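Local coordinates for devB protein (Vibrio cholerae O1 biovar eltor str. N16961, PDB 1Y89), which is probably a 6-phosphogluconolactonase, hydrolysing 6-phosphogluconolactone in the pentose phosphate pathway, at residues T9-M21 against T40-Y53. Sequence-based numbering, arbitrary orientation.
Sequences TADAVVKSLADDM and TPKMLFKLLASQPY. With PE5 (3,6,9,12,15,18,21,24-octaoxahexacosan-1-ol), chain F; PO4 (phosphate ion), chain D.
Val-14 drops as a knob into the hole formed by Thr-40, Met-43, Leu-44 and Leu-47. Its CG1, anti to the backbone N (chi1 163°), presses on Leu-44 CA at 3.3 Å and on Leu-47 CD2 at 3.5 Å, a close-packed pair. Leu-44 in turn sits among Val-14, Leu-17, Ala-18 and Met-21, so helices 10-21 and 40-48 interlock knobs-into-holes, their axes 9.3 Å apart and crossing at -59°. One turn on, Ala-18 CB lies over a face of the Tyr-53 ring, 3.8 Å from its centroid, a CH-pi contact; Leu-44, Leu-47 and Leu-48 complete that hole. Toward the other end, the selenium of Met-43, a selenomethionine, rests 3.7 Å from Ala-10 CB.

The polar link sits at the phenol end: Tyr-53 OH donates to Asp-19 OD1, in the ring plane, at an unusually close 2.5 Å. Asp-19 OD2 takes Lys-15 NZ on its syn lone pair at 3.0 Å.

The helices follow parallel strands 2-7 and 31-35 and pack side by side on the mixed sheet, consistent with a Rossmann-like alpha/beta fold; Leu-17 and Met-21 reach Trp-134, Leu-44 Leu-136. Thr-40 N and Ser-39 N hydrogen-bond a phosphate ion, probably from the crystallisation liquor. Both carboxylate oxygens of Asp-19 thus have partners: the ammonium would probably stabilise its negative charge, and the OD1 bond probably fixes the tyrosine hydroxyl bordering an otherwise apolar interface.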
loop_
_atom_site.group_PDB
_atom_site.type_symbol
_atom_site.label_atom_id
_atom_site.label_comp_id
_atom_site.label_asym_id
_atom_site.label_seq_id
_atom_site.Cartn_x
_atom_site.Cartn_y
_atom_site.Cartn_z
ATOM N N THR A 9 -7.344 2.329 -13.243
ATOM C CA THR A 9 -8.675 2.856 -13.572
ATOM C C THR A 9 -9.297 3.389 -12.290
ATOM O O THR A 9 -8.886 2.985 -11.185
ATOM C CB THR A 9 -9.642 1.763 -14.115
ATOM O OG1 THR A 9 -9.878 0.808 -13.086
ATOM C CG2 THR A 9 -9.093 1.029 -15.381
ATOM N N ALA A 10 -10.284 4.284 -12.423
ATOM C CA ALA A 10 -11.038 4.753 -11.254
ATOM C C ALA A 10 -11.812 3.598 -10.617
ATOM O O ALA A 10 -11.981 3.573 -9.395
ATOM C CB ALA A 10 -12.015 5.884 -11.640
ATOM N N ASP A 11 -12.332 2.673 -11.445
ATOM C CA ASP A 11 -13.049 1.496 -10.897
ATOM C C ASP A 11 -12.157 0.725 -9.895
ATOM O O ASP A 11 -12.621 0.285 -8.864
ATOM C CB ASP A 11 -13.487 0.522 -12.014
ATOM C CG ASP A 11 -14.798 0.940 -12.720
ATOM O OD1 ASP A 11 -15.613 1.693 -12.154
ATOM O OD2 ASP A 11 -15.044 0.470 -13.853
ATOM N N ALA A 12 -10.879 0.554 -10.236
ATOM C CA ALA A 12 -9.930 -0.221 -9.412
ATOM C C ALA A 12 -9.662 0.494 -8.116
ATOM O O ALA A 12 -9.504 -0.162 -7.087
ATOM C CB ALA A 12 -8.608 -0.419 -10.155
ATOM N N VAL A 13 -9.571 1.825 -8.163
ATOM C CA VAL A 13 -9.429 2.620 -6.909
ATOM C C VAL A 13 -10.582 2.328 -5.976
ATOM O O VAL A 13 -10.399 1.978 -4.816
ATOM C CB VAL A 13 -9.401 4.163 -7.180
ATOM C CG1 VAL A 13 -9.404 4.908 -5.851
ATOM C CG2 VAL A 13 -8.165 4.572 -8.045
ATOM N N VAL A 14 -11.801 2.493 -6.481
ATOM C CA VAL A 14 -12.979 2.383 -5.614
ATOM C C VAL A 14 -13.215 0.929 -5.150
ATOM O O VAL A 14 -13.661 0.705 -4.041
ATOM C CB VAL A 14 -14.166 3.028 -6.312
ATOM C CG1 VAL A 14 -15.413 2.614 -5.708
ATOM C CG2 VAL A 14 -13.997 4.591 -6.209
ATOM N N LYS A 15 -12.861 -0.038 -5.995
ATOM C CA LYS A 15 -12.879 -1.456 -5.616
ATOM C C LYS A 15 -11.974 -1.699 -4.409
ATOM O O LYS A 15 -12.366 -2.377 -3.470
ATOM C CB LYS A 15 -12.423 -2.313 -6.807
ATOM C CG LYS A 15 -12.306 -3.851 -6.536
ATOM C CD LYS A 15 -13.698 -4.410 -6.223
ATOM C CE LYS A 15 -13.810 -5.972 -6.249
ATOM N NZ LYS A 15 -12.601 -6.696 -5.722
ATOM N N SER A 16 -10.756 -1.152 -4.440
ATOM C CA SER A 16 -9.827 -1.319 -3.323
ATOM C C SER A 16 -10.439 -0.737 -2.044
ATOM O O SER A 16 -10.409 -1.370 -0.974
ATOM C CB SER A 16 -8.495 -0.628 -3.641
ATOM O OG SER A 16 -7.610 -0.811 -2.567
ATOM N N LEU A 17 -11.054 0.442 -2.159
ATOM C CA LEU A 17 -11.666 1.073 -0.997
ATOM C C LEU A 17 -12.857 0.263 -0.440
ATOM O O LEU A 17 -13.021 0.146 0.783
ATOM C CB LEU A 17 -12.114 2.486 -1.362
ATOM C CG LEU A 17 -10.999 3.455 -1.779
ATOM C CD1 LEU A 17 -11.608 4.744 -2.389
ATOM C CD2 LEU A 17 -10.060 3.816 -0.585
ATOM N N ALA A 18 -13.679 -0.271 -1.340
ATOM C CA ALA A 18 -14.869 -1.021 -0.938
ATOM C C ALA A 18 -14.424 -2.335 -0.278
ATOM O O ALA A 18 -15.039 -2.799 0.698
ATOM C CB ALA A 18 -15.731 -1.325 -2.175
ATOM N N ASP A 19 -13.359 -2.940 -0.811
ATOM C CA ASP A 19 -12.854 -4.178 -0.167
ATOM C C ASP A 19 -12.395 -3.889 1.253
ATOM O O ASP A 19 -12.646 -4.696 2.156
ATOM C CB ASP A 19 -11.756 -4.853 -0.971
ATOM C CG ASP A 19 -12.283 -5.462 -2.280
ATOM O OD1 ASP A 19 -13.509 -5.715 -2.385
ATOM O OD2 ASP A 19 -11.464 -5.692 -3.176
ATOM N N ASP A 20 -11.757 -2.741 1.457
ATOM C CA ASP A 20 -11.308 -2.365 2.807
ATOM C C ASP A 20 -12.522 -2.105 3.705
ATOM O O ASP A 20 -12.539 -2.535 4.852
ATOM C CB ASP A 20 -10.427 -1.104 2.746
ATOM C CG ASP A 20 -8.994 -1.405 2.365
ATOM O OD1 ASP A 20 -8.660 -2.583 2.138
ATOM O OD2 ASP A 20 -8.189 -0.463 2.279
HETATM N N MSE A 21 -13.532 -1.414 3.170
HETATM C CA MSE A 21 -14.765 -1.133 3.919
HETATM C C MSE A 21 -15.401 -2.447 4.414
HETATM O O MSE A 21 -15.813 -2.564 5.568
HETATM C CB MSE A 21 -15.738 -0.351 3.024
HETATM C CG MSE A 21 -16.828 0.375 3.740
HETATM SE SE MSE A 21 -16.039 1.995 4.572
HETATM C CE MSE A 21 -15.981 3.153 3.154
ATOM N N THR A 40 -14.996 10.997 -6.518
ATOM C CA THR A 40 -14.515 9.664 -6.127
ATOM C C THR A 40 -15.389 9.031 -5.016
ATOM O O THR A 40 -15.811 7.848 -5.157
ATOM C CB THR A 40 -13.001 9.631 -5.825
ATOM O OG1 THR A 40 -12.314 10.069 -7.000
ATOM C CG2 THR A 40 -12.547 8.229 -5.490
ATOM N N PRO A 41 -15.646 9.781 -3.918
ATOM C CA PRO A 41 -16.653 9.262 -2.977
ATOM C C PRO A 41 -17.980 8.836 -3.628
ATOM O O PRO A 41 -18.488 7.775 -3.270
ATOM C CB PRO A 41 -16.853 10.431 -1.980
ATOM C CG PRO A 41 -15.523 11.124 -1.959
ATOM C CD PRO A 41 -15.034 11.049 -3.416
ATOM N N LYS A 42 -18.505 9.651 -4.557
ATOM C CA LYS A 42 -19.695 9.339 -5.388
ATOM C C LYS A 42 -19.609 7.935 -5.971
ATOM O O LYS A 42 -20.512 7.117 -5.807
ATOM C CB LYS A 42 -19.816 10.355 -6.555
ATOM C CG LYS A 42 -20.332 9.812 -7.911
ATOM C CD LYS A 42 -19.423 10.184 -9.130
ATOM C CE LYS A 42 -20.034 9.745 -10.431
ATOM N NZ LYS A 42 -19.431 8.502 -10.986
HETATM N N MSE A 43 -18.513 7.686 -6.685
HETATM C CA MSE A 43 -18.249 6.370 -7.268
HETATM C C MSE A 43 -18.211 5.270 -6.209
HETATM O O MSE A 43 -18.768 4.191 -6.409
HETATM C CB MSE A 43 -16.925 6.392 -8.008
HETATM C CG MSE A 43 -16.966 7.236 -9.251
HETATM SE SE MSE A 43 -15.286 6.891 -10.261
HETATM C CE MSE A 43 -15.437 4.890 -10.469
ATOM N N LEU A 44 -17.541 5.543 -5.086
ATOM C CA LEU A 44 -17.492 4.594 -3.982
ATOM C C LEU A 44 -18.885 4.259 -3.451
ATOM O O LEU A 44 -19.213 3.094 -3.288
ATOM C CB LEU A 44 -16.578 5.093 -2.843
ATOM C CG LEU A 44 -16.490 4.207 -1.590
ATOM C CD1 LEU A 44 -15.955 2.779 -1.935
ATOM C CD2 LEU A 44 -15.599 4.901 -0.573
ATOM N N PHE A 45 -19.725 5.271 -3.224
ATOM C CA PHE A 45 -21.088 5.031 -2.721
ATOM C C PHE A 45 -21.899 4.139 -3.655
ATOM O O PHE A 45 -22.636 3.268 -3.203
ATOM C CB PHE A 45 -21.843 6.375 -2.541
ATOM C CG PHE A 45 -21.145 7.344 -1.586
ATOM C CD1 PHE A 45 -20.422 6.868 -0.500
ATOM C CD2 PHE A 45 -21.258 8.723 -1.770
ATOM C CE1 PHE A 45 -19.771 7.752 0.390
ATOM C CE2 PHE A 45 -20.617 9.613 -0.894
ATOM C CZ PHE A 45 -19.885 9.125 0.199
ATOM N N LYS A 46 -21.801 4.383 -4.959
ATOM C CA LYS A 46 -22.508 3.541 -5.922
ATOM C C LYS A 46 -22.029 2.100 -5.834
ATOM O O LYS A 46 -22.820 1.164 -5.938
ATOM C CB LYS A 46 -22.379 4.106 -7.356
ATOM C CG LYS A 46 -23.082 5.507 -7.485
ATOM C CD LYS A 46 -23.161 5.999 -8.924
ATOM C CE LYS A 46 -21.812 6.501 -9.387
ATOM N NZ LYS A 46 -21.795 6.830 -10.859
ATOM N N LEU A 47 -20.723 1.920 -5.686
ATOM C CA LEU A 47 -20.191 0.570 -5.569
ATOM C C LEU A 47 -20.642 -0.099 -4.254
ATOM O O LEU A 47 -21.032 -1.283 -4.228
ATOM C CB LEU A 47 -18.658 0.574 -5.700
ATOM C CG LEU A 47 -17.965 -0.797 -5.544
ATOM C CD1 LEU A 47 -18.496 -1.864 -6.563
ATOM C CD2 LEU A 47 -16.456 -0.695 -5.652
ATOM N N LEU A 48 -20.559 0.644 -3.155
ATOM C CA LEU A 48 -21.027 0.136 -1.866
ATOM C C LEU A 48 -22.505 -0.261 -1.826
ATOM O O LEU A 48 -22.909 -1.152 -1.048
ATOM C CB LEU A 48 -20.730 1.161 -0.748
ATOM C CG LEU A 48 -19.246 1.442 -0.505
ATOM C CD1 LEU A 48 -19.134 2.589 0.550
ATOM C CD2 LEU A 48 -18.525 0.160 -0.032
ATOM N N ALA A 49 -23.311 0.392 -2.652
ATOM C CA ALA A 49 -24.738 0.079 -2.766
ATOM C C ALA A 49 -25.017 -1.092 -3.718
ATOM O O ALA A 49 -26.155 -1.564 -3.828
ATOM C CB ALA A 49 -25.526 1.356 -3.237
ATOM N N SER A 50 -24.006 -1.549 -4.453
ATOM C CA SER A 50 -24.203 -2.649 -5.407
ATOM C C SER A 50 -23.940 -3.967 -4.690
ATOM O O SER A 50 -23.291 -3.998 -3.635
ATOM C CB SER A 50 -23.183 -2.552 -6.555
ATOM O OG SER A 50 -21.887 -2.878 -6.058
ATOM N N GLN A 51 -24.404 -5.053 -5.279
ATOM C CA GLN A 51 -23.968 -6.387 -4.847
ATOM C C GLN A 51 -22.494 -6.587 -5.204
ATOM O O GLN A 51 -22.073 -6.189 -6.305
ATOM C CB GLN A 51 -24.837 -7.480 -5.495
ATOM C CG GLN A 51 -26.317 -7.400 -5.063
ATOM C CD GLN A 51 -26.526 -7.229 -3.529
ATOM O OE1 GLN A 51 -25.799 -7.809 -2.706
ATOM N NE2 GLN A 51 -27.501 -6.409 -3.156
ATOM N N PRO A 52 -21.721 -7.253 -4.315
ATOM C CA PRO A 52 -22.183 -7.921 -3.082
ATOM C C PRO A 52 -22.089 -7.028 -1.820
ATOM O O PRO A 52 -22.563 -7.436 -0.754
ATOM C CB PRO A 52 -21.199 -9.090 -2.947
ATOM C CG PRO A 52 -19.890 -8.506 -3.449
ATOM C CD PRO A 52 -20.262 -7.418 -4.495
ATOM N N TYR A 53 -21.528 -5.832 -1.962
ATOM C CA TYR A 53 -21.259 -4.932 -0.817
ATOM C C TYR A 53 -22.476 -4.565 0.003
ATOM O O TYR A 53 -22.407 -4.568 1.245
ATOM C CB TYR A 53 -20.509 -3.666 -1.269
ATOM C CG TYR A 53 -19.182 -4.017 -1.916
ATOM C CD1 TYR A 53 -18.099 -4.402 -1.141
ATOM C CD2 TYR A 53 -19.051 -4.053 -3.318
ATOM C CE1 TYR A 53 -16.855 -4.770 -1.735
ATOM C CE2 TYR A 53 -17.819 -4.427 -3.928
ATOM C CZ TYR A 53 -16.733 -4.767 -3.123
ATOM O OH TYR A 53 -15.525 -5.107 -3.671
HETATM O O1 PE5 F . -8.724 -6.580 9.054
HETATM C C1 PE5 F . -8.750 -5.148 9.136
HETATM C C2 PE5 F . -9.511 -4.564 7.952
HETATM O O2 PE5 F . -8.860 -3.390 7.466
HETATM C C3 PE5 F . -8.750 -3.308 6.054
HETATM C C4 PE5 F . -7.833 -2.149 5.751
HETATM O O3 PE5 F . -6.496 -2.607 5.584
HETATM P P PO4 D . -12.969 14.637 -6.595
HETATM O O1 PO4 D . -12.094 15.410 -5.601
HETATM O O2 PO4 D . -12.246 14.281 -7.863
HETATM O O3 PO4 D . -13.322 13.300 -5.965
HETATM O O4 PO4 D . -14.185 15.491 -6.953
#